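Local coordinates for large terminase protein (PDB 4DKW), which powers translocation of viral DNA into empty phage P22 capsids with ATP and cuts the genome as an endonuclease, the nuclease domain being the part described here, at residues D30-F34 against D171-A175; A41-L45 against W77-V83. The contacts are given in a common frame with arbitrary orientation. Residue numbers count along the deposited sequence, not the author numbering.

Interaction 1 of 2, residues D30-F34 against D171-A175; sequences DAQDF and DVLDA. With MG (magnesium ion), chain E.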
ATOM      1  N   ASP A  30      -1.665   3.071   7.121  1.00 25.66           N
ATOM      2  CA  ASP A  30      -1.090   1.780   6.778  1.00 24.38           C
ATOM      3  C   ASP A  30      -2.013   1.076   5.805  1.00 27.70           C
ATOM      4  O   ASP A  30      -3.188   1.442   5.665  1.00 28.63           O
ATOM      5  CB  ASP A  30      -0.927   0.908   8.033  1.00 25.16           C
ATOM      6  CG  ASP A  30       0.397   1.127   8.732  1.00 25.76           C
ATOM      7  OD1 ASP A  30       0.940   2.246   8.644  1.00 23.14           O
ATOM      8  OD2 ASP A  30       0.895   0.175   9.369  1.00 30.24           O
ATOM      9  N   ALA A  31      -1.486   0.058   5.138  1.00 23.31           N
ATOM     10  CA  ALA A  31      -2.321  -0.759   4.281  1.00 24.71           C
ATOM     11  C   ALA A  31      -1.825  -2.195   4.242  1.00 28.12           C
ATOM     12  O   ALA A  31      -0.639  -2.465   4.475  1.00 24.56           O
ATOM     13  CB  ALA A  31      -2.407  -0.167   2.891  1.00 24.73           C
ATOM     14  N   GLN A  32      -2.744  -3.105   3.935  1.00 29.98           N
ATOM     15  CA  GLN A  32      -2.471  -4.536   3.951  1.00 32.62           C
ATOM     16  C   GLN A  32      -2.903  -5.184   2.639  1.00 32.06           C
ATOM     17  O   GLN A  32      -3.968  -4.878   2.110  1.00 34.01           O
ATOM     18  CB  GLN A  32      -3.233  -5.197   5.112  1.00 29.47           C
ATOM     19  CG  GLN A  32      -3.018  -6.712   5.261  1.00 31.26           C
ATOM     20  CD  GLN A  32      -1.636  -7.076   5.801  1.00 31.14           C
ATOM     21  OE1 GLN A  32      -1.111  -6.409   6.695  1.00 34.72           O
ATOM     22  NE2 GLN A  32      -1.049  -8.143   5.264  1.00 28.34           N
ATOM     23  N   ASP A  33      -2.062  -6.064   2.107  1.00 28.92           N
ATOM     24  CA  ASP A  33      -2.499  -6.988   1.073  1.00 32.31           C
ATOM     25  C   ASP A  33      -2.403  -8.365   1.698  1.00 29.76           C
ATOM     26  O   ASP A  33      -1.369  -8.721   2.257  1.00 35.42           O
ATOM     27  CB  ASP A  33      -1.635  -6.906  -0.198  1.00 28.38           C
ATOM     28  CG  ASP A  33      -2.172  -7.786  -1.323  1.00 30.13           C
ATOM     29  OD1 ASP A  33      -3.411  -7.883  -1.463  1.00 36.87           O
ATOM     30  OD2 ASP A  33      -1.372  -8.392  -2.059  1.00 33.66           O
ATOM     31  N   PHE A  34      -3.484  -9.130   1.634  1.00 30.68           N
ATOM     32  CA  PHE A  34      -3.490 -10.445   2.264  1.00 36.18           C
ATOM     33  C   PHE A  34      -2.807 -11.462   1.356  1.00 34.38           C
ATOM     34  O   PHE A  34      -2.784 -11.292   0.132  1.00 36.15           O
ATOM     35  CB  PHE A  34      -4.916 -10.889   2.606  1.00 34.25           C
ATOM     36  CG  PHE A  34      -5.641  -9.942   3.507  1.00 29.22           C
ATOM     37  CD1 PHE A  34      -5.204  -9.731   4.797  1.00 29.91           C
ATOM     38  CD2 PHE A  34      -6.763  -9.265   3.063  1.00 30.53           C
ATOM     39  CE1 PHE A  34      -5.865  -8.856   5.635  1.00 38.64           C
ATOM     40  CE2 PHE A  34      -7.437  -8.394   3.896  1.00 31.77           C
ATOM     41  CZ  PHE A  34      -6.987  -8.186   5.183  1.00 33.25           C
ATOM     42  N   ASP A 171       2.040  -7.174  -4.649  1.00 27.69           N
ATOM     43  CA  ASP A 171       1.482  -7.098  -3.301  1.00 23.92           C
ATOM     44  C   ASP A 171       1.754  -5.761  -2.590  1.00 27.46           C
ATOM     45  O   ASP A 171       0.833  -5.168  -2.033  1.00 24.71           O
ATOM     46  CB  ASP A 171       1.994  -8.270  -2.476  1.00 27.50           C
ATOM     47  CG  ASP A 171       1.930  -9.582  -3.248  1.00 31.37           C
ATOM     48  OD1 ASP A 171       0.798 -10.087  -3.484  1.00 32.14           O
ATOM     49  OD2 ASP A 171       3.008 -10.089  -3.634  1.00 33.02           O
ATOM     50  N   VAL A 172       3.009  -5.308  -2.600  1.00 26.45           N
ATOM     51  CA  VAL A 172       3.371  -3.978  -2.102  1.00 23.28           C
ATOM     52  C   VAL A 172       2.685  -2.872  -2.923  1.00 23.98           C
ATOM     53  O   VAL A 172       2.205  -1.880  -2.365  1.00 27.10           O
ATOM     54  CB  VAL A 172       4.909  -3.771  -2.082  1.00 19.71           C
ATOM     55  CG1 VAL A 172       5.276  -2.313  -1.731  1.00 17.52           C
ATOM     56  CG2 VAL A 172       5.556  -4.740  -1.096  1.00 21.18           C
ATOM     57  N   LEU A 173       2.612  -3.059  -4.239  1.00 19.84           N
ATOM     58  CA  LEU A 173       1.950  -2.099  -5.120  1.00 22.07           C
ATOM     59  C   LEU A 173       0.462  -1.988  -4.780  1.00 25.92           C
ATOM     60  O   LEU A 173      -0.072  -0.887  -4.638  1.00 28.86           O
ATOM     61  CB  LEU A 173       2.150  -2.479  -6.594  1.00 22.38           C
ATOM     62  CG  LEU A 173       3.594  -2.362  -7.104  1.00 24.58           C
ATOM     63  CD1 LEU A 173       3.728  -2.934  -8.508  1.00 19.64           C
ATOM     64  CD2 LEU A 173       4.068  -0.908  -7.080  1.00 21.84           C
ATOM     65  N   ASP A 174      -0.197  -3.129  -4.624  1.00 18.70           N
ATOM     66  CA  ASP A 174      -1.603  -3.139  -4.242  1.00 17.40           C
ATOM     67  C   ASP A 174      -1.838  -2.445  -2.907  1.00 20.23           C
ATOM     68  O   ASP A 174      -2.697  -1.562  -2.796  1.00 25.47           O
ATOM     69  CB  ASP A 174      -2.132  -4.570  -4.171  1.00 22.71           C
ATOM     70  CG  ASP A 174      -2.374  -5.171  -5.536  1.00 24.34           C
ATOM     71  OD1 ASP A 174      -2.322  -4.431  -6.543  1.00 25.61           O
ATOM     72  OD2 ASP A 174      -2.635  -6.387  -5.597  1.00 26.43           O
ATOM     73  N   ALA A 175      -1.084  -2.859  -1.894  1.00 25.53           N
ATOM     74  CA  ALA A 175      -1.150  -2.235  -0.572  1.00 20.45           C
ATOM     75  C   ALA A 175      -0.954  -0.719  -0.647  1.00 25.84           C
ATOM     76  O   ALA A 175      -1.727   0.036  -0.061  1.00 25.83           O
ATOM     77  CB  ALA A 175      -0.125  -2.862   0.366  1.00 17.14           C
TER
HETATM   78 MG    MG E 501      -1.517 -10.025  -3.367  1.00 36.78          MG
HETATM   79  O   HOH W   1      -3.451 -10.028  -2.879  1.00 30.00           O
HETATM   80  O   HOH W   2      -1.155 -11.744  -4.612  1.00 40.27           O
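Ala175 lays its methyl group over the backbone of the strand between Ala31 and Asp33: its CB is 4.3 Å from the CB of Ala31, 4.1 Å from the N of Asp33 and 4.4 Å from the CB of Asp33. Small residues on both sides let helix and strand come close, and the axes of 30-33 and 171-175 pass within 7.2 Å at 135°; the CA atoms of Ala31 and Ala175 are 5.2 Å apart, and the CB of Ala31 lies 3.0 Å from the O of Ala175. No direct hydrogen bond spans the two segments. At the helix N-terminus a magnesium ion joins them instead, held by Asp33 OD2 at 2.1 Å and Asp171 OD1 at 2.3 Å, with two waters at 2.0 and 2.1 Å. Sharing the cation lets Asp33 OD2 and Asp171 OD1 approach to 3.1 Å, and one metal-bound water donates a 2.6 Å hydrogen bond to Asp33 OD1. Asp174 comes near with its OD2 4.5 Å from Asp33 OD1, a like-charge approach, while its OD1 forms a salt bridge with Arg177. Asp33 and Asp171 are catalytic Mg(2+) ligands of the nuclease, and an acidic pair presented by a central strand and a helix is a hallmark of RNase H-like active sites. Strand 27-33 runs between strands 40-48 and 82-84 in the mixed sheet; helix 171-181 covers one face of it, touching Ile43 as well, and helix 148-156 packs against Val172 and Leu173 from beyond.

Interaction 2 of 2, residues A41-L45 against W77-V83; sequences AHIQL and WANKIPV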
ATOM      1  N   ALA A  41       1.634  -8.143   2.146  1.00 31.18           N
ATOM      2  CA  ALA A  41       2.380  -6.901   2.333  1.00 28.17           C
ATOM      3  C   ALA A  41       1.690  -5.990   3.339  1.00 27.34           C
ATOM      4  O   ALA A  41       0.467  -5.855   3.331  1.00 33.83           O
ATOM      5  CB  ALA A  41       2.577  -6.173   0.997  1.00 22.29           C
ATOM      6  N   HIS A  42       2.473  -5.382   4.220  1.00 24.72           N
ATOM      7  CA  HIS A  42       1.967  -4.305   5.060  1.00 21.87           C
ATOM      8  C   HIS A  42       2.837  -3.072   4.827  1.00 29.39           C
ATOM      9  O   HIS A  42       4.061  -3.152   4.945  1.00 30.28           O
ATOM     10  CB  HIS A  42       1.997  -4.700   6.539  1.00 26.11           C
ATOM     11  CG  HIS A  42       1.205  -3.782   7.419  1.00 24.57           C
ATOM     12  ND1 HIS A  42      -0.135  -3.973   7.672  1.00 28.16           N
ATOM     13  CD2 HIS A  42       1.557  -2.651   8.071  1.00 21.29           C
ATOM     14  CE1 HIS A  42      -0.571  -3.003   8.458  1.00 26.90           C
ATOM     15  NE2 HIS A  42       0.434  -2.195   8.721  1.00 19.94           N
ATOM     16  N   ILE A  43       2.215  -1.944   4.483  1.00 28.75           N
ATOM     17  CA  ILE A  43       2.963  -0.731   4.151  1.00 25.52           C
ATOM     18  C   ILE A  43       2.531   0.433   5.016  1.00 23.21           C
ATOM     19  O   ILE A  43       1.478   0.395   5.642  1.00 22.38           O
ATOM     20  CB  ILE A  43       2.814  -0.330   2.655  1.00 20.83           C
ATOM     21  CG1 ILE A  43       1.358   0.032   2.314  1.00 19.67           C
ATOM     22  CG2 ILE A  43       3.316  -1.462   1.748  1.00 16.87           C
ATOM     23  CD1 ILE A  43       0.952   1.538   2.480  1.00 14.92           C
ATOM     24  N   GLN A  44       3.352   1.474   5.038  1.00 27.17           N
ATOM     25  CA  GLN A  44       2.977   2.719   5.689  1.00 24.95           C
ATOM     26  C   GLN A  44       3.270   3.876   4.748  1.00 23.72           C
ATOM     27  O   GLN A  44       4.365   3.996   4.194  1.00 21.43           O
ATOM     28  CB  GLN A  44       3.701   2.921   7.029  1.00 23.16           C
ATOM     29  CG  GLN A  44       3.296   4.212   7.744  1.00 18.50           C
ATOM     30  CD  GLN A  44       3.813   4.279   9.166  1.00 23.68           C
ATOM     31  OE1 GLN A  44       4.777   4.985   9.455  1.00 28.48           O
ATOM     32  NE2 GLN A  44       3.178   3.532  10.064  1.00 24.44           N
ATOM     33  N   LEU A  45       2.271   4.724   4.579  1.00 17.80           N
ATOM     34  CA  LEU A  45       2.352   5.841   3.682  1.00 16.23           C
ATOM     35  C   LEU A  45       2.241   7.113   4.510  1.00 23.65           C
ATOM     36  O   LEU A  45       1.414   7.195   5.421  1.00 20.04           O
ATOM     37  CB  LEU A  45       1.182   5.723   2.707  1.00 21.81           C
ATOM     38  CG  LEU A  45       1.067   6.533   1.432  1.00 25.69           C
ATOM     39  CD1 LEU A  45       2.257   6.279   0.495  1.00 20.83           C
ATOM     40  CD2 LEU A  45      -0.244   6.146   0.774  1.00 25.41           C
ATOM     41  N   TRP A  77       6.163   0.142  13.965  1.00 38.99           N
ATOM     42  CA  TRP A  77       5.678   1.279  13.178  1.00 30.39           C
ATOM     43  C   TRP A  77       4.170   1.249  12.867  1.00 31.46           C
ATOM     44  O   TRP A  77       3.556   2.301  12.631  1.00 36.01           O
ATOM     45  CB  TRP A  77       6.520   1.511  11.899  1.00 27.91           C
ATOM     46  CG  TRP A  77       6.810   0.302  11.035  1.00 30.69           C
ATOM     47  CD1 TRP A  77       7.890  -0.535  11.131  1.00 29.68           C
ATOM     48  CD2 TRP A  77       6.033  -0.180   9.922  1.00 33.85           C
ATOM     49  NE1 TRP A  77       7.823  -1.510  10.161  1.00 26.45           N
ATOM     50  CE2 TRP A  77       6.698  -1.314   9.406  1.00 27.03           C
ATOM     51  CE3 TRP A  77       4.840   0.232   9.316  1.00 26.95           C
ATOM     52  CZ2 TRP A  77       6.209  -2.033   8.312  1.00 26.76           C
ATOM     53  CZ3 TRP A  77       4.359  -0.487   8.230  1.00 20.51           C
ATOM     54  CH2 TRP A  77       5.038  -1.607   7.745  1.00 23.32           C
ATOM     55  N   ALA A  78       3.576   0.057  12.884  1.00 31.79           N
ATOM     56  CA  ALA A  78       2.169  -0.108  12.523  1.00 27.70           C
ATOM     57  C   ALA A  78       1.206   0.181  13.678  1.00 30.76           C
ATOM     58  O   ALA A  78       0.013   0.346  13.463  1.00 30.84           O
ATOM     59  CB  ALA A  78       1.927  -1.507  11.968  1.00 27.26           C
ATOM     60  N   ASN A  79       1.726   0.230  14.901  1.00 32.53           N
ATOM     61  CA  ASN A  79       0.892   0.395  16.087  1.00 33.92           C
ATOM     62  C   ASN A  79       0.009   1.646  16.045  1.00 36.61           C
ATOM     63  O   ASN A  79       0.506   2.755  15.851  1.00 36.77           O
ATOM     64  CB  ASN A  79       1.764   0.400  17.345  1.00 34.84           C
ATOM     65  CG  ASN A  79       0.959   0.247  18.613  1.00 40.43           C
ATOM     66  OD1 ASN A  79      -0.073  -0.421  18.635  1.00 45.86           O
ATOM     67  ND2 ASN A  79       1.430   0.868  19.681  1.00 43.23           N
ATOM     68  N   LYS A  80      -1.298   1.437  16.214  1.00 38.22           N
ATOM     69  CA  LYS A  80      -2.312   2.499  16.267  1.00 37.89           C
ATOM     70  C   LYS A  80      -2.611   3.198  14.936  1.00 33.32           C
ATOM     71  O   LYS A  80      -3.446   4.100  14.883  1.00 39.11           O
ATOM     72  CB  LYS A  80      -1.990   3.531  17.360  1.00 35.80           C
ATOM     73  CG  LYS A  80      -2.355   3.091  18.759  1.00 47.50           C
ATOM     74  CD  LYS A  80      -1.142   3.113  19.675  1.00 62.86           C
ATOM     75  CE  LYS A  80      -0.466   4.477  19.686  1.00 74.33           C
ATOM     76  NZ  LYS A  80       0.705   4.529  20.612  1.00 79.89           N
ATOM     77  N   ILE A  81      -1.952   2.778  13.861  1.00 30.02           N
ATOM     78  CA  ILE A  81      -2.168   3.390  12.547  1.00 27.41           C
ATOM     79  C   ILE A  81      -3.316   2.694  11.812  1.00 24.85           C
ATOM     80  O   ILE A  81      -3.316   1.468  11.706  1.00 33.58           O
ATOM     81  CB  ILE A  81      -0.900   3.285  11.682  1.00 26.16           C
ATOM     82  CG1 ILE A  81       0.322   3.796  12.453  1.00 27.15           C
ATOM     83  CG2 ILE A  81      -1.091   4.007  10.375  1.00 19.72           C
ATOM     84  CD1 ILE A  81       0.161   5.193  13.040  1.00 32.04           C
ATOM     85  N   PRO A  82      -4.302   3.465  11.311  1.00 31.11           N
ATOM     86  CA  PRO A  82      -5.427   2.853  10.584  1.00 31.43           C
ATOM     87  C   PRO A  82      -4.923   2.056   9.383  1.00 32.65           C
ATOM     88  O   PRO A  82      -3.975   2.490   8.722  1.00 29.51           O
ATOM     89  CB  PRO A  82      -6.245   4.057  10.104  1.00 28.71           C
ATOM     90  CG  PRO A  82      -5.783   5.210  10.934  1.00 33.48           C
ATOM     91  CD  PRO A  82      -4.366   4.936  11.294  1.00 29.35           C
ATOM     92  N   VAL A  83      -5.535   0.909   9.112  1.00 29.89           N
ATOM     93  CA  VAL A  83      -5.074   0.036   8.035  1.00 28.01           C
ATOM     94  C   VAL A  83      -6.123  -0.147   6.945  1.00 31.44           C
ATOM     95  O   VAL A  83      -7.249  -0.570   7.223  1.00 34.07           O
ATOM     96  CB  VAL A  83      -4.683  -1.355   8.573  1.00 24.10           C
ATOM     97  CG1 VAL A  83      -4.228  -2.268   7.436  1.00 21.25           C
ATOM     98  CG2 VAL A  83      -3.602  -1.223   9.625  1.00 27.15           C
TER
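Trp77, near the end of helix 67-78, supplies the largest surface: its CH2 comes 3.3 Å from the O of His42 with the ring edge toward that oxygen, and its CZ3 sits 3.7 Å from the CB of Gln44. The Trp77 O accepts a 2.9 Å hydrogen bond from Gln44 NE2, tying the helix end to the strand; Gln44 OE1 is bonded to Trp46. Ala78 sets its CB 3.6 Å from His42 NE2, which is hydrogen-bonded to Asp30. A type II turn from Ala78 to Ile81, with Lys80 at positive phi, then reverses the chain and brings the CG1 of Ile81 to 3.7 Å from Gln44 NE2. Val83 closes the path, its CG2 3.7 Å from CE1 at the edge of the His42 ring. The helix end and turn thus lie beside one face of the RNase H-like sheet and lead into strand 82-84; His42 and Gln44 reach them from strand 40-48 across strand 27-33, which pairs with both strands, and helix 189-193 meets Lys80 and Ile81.

How the interactions relate
The two interactions have centres 10 Å apart and share the mixed sheet of the RNase H-like nuclease domain. Along the chain the order is 30-34, 41-45, 77-83, 171-175, so interaction 2 falls wholly between the segments of interaction 1. Strands 27-33 and 40-48 are consecutive antiparallel neighbours, with Ala31 and Ile43 facing helix 171-181 while Asp30, His42 and Gln44 face the end of helix 67-78. His42 connects the contacts directly: its NE2 is 2.5 Å from Asp30 OD2 and its ND1 2.8 Å from Gln32 OE1, both probable hydrogen bonds. Strand 27-33 carries one of the two catalytic metal ligands, Asp33, at its end and buried polar pairing on its other face.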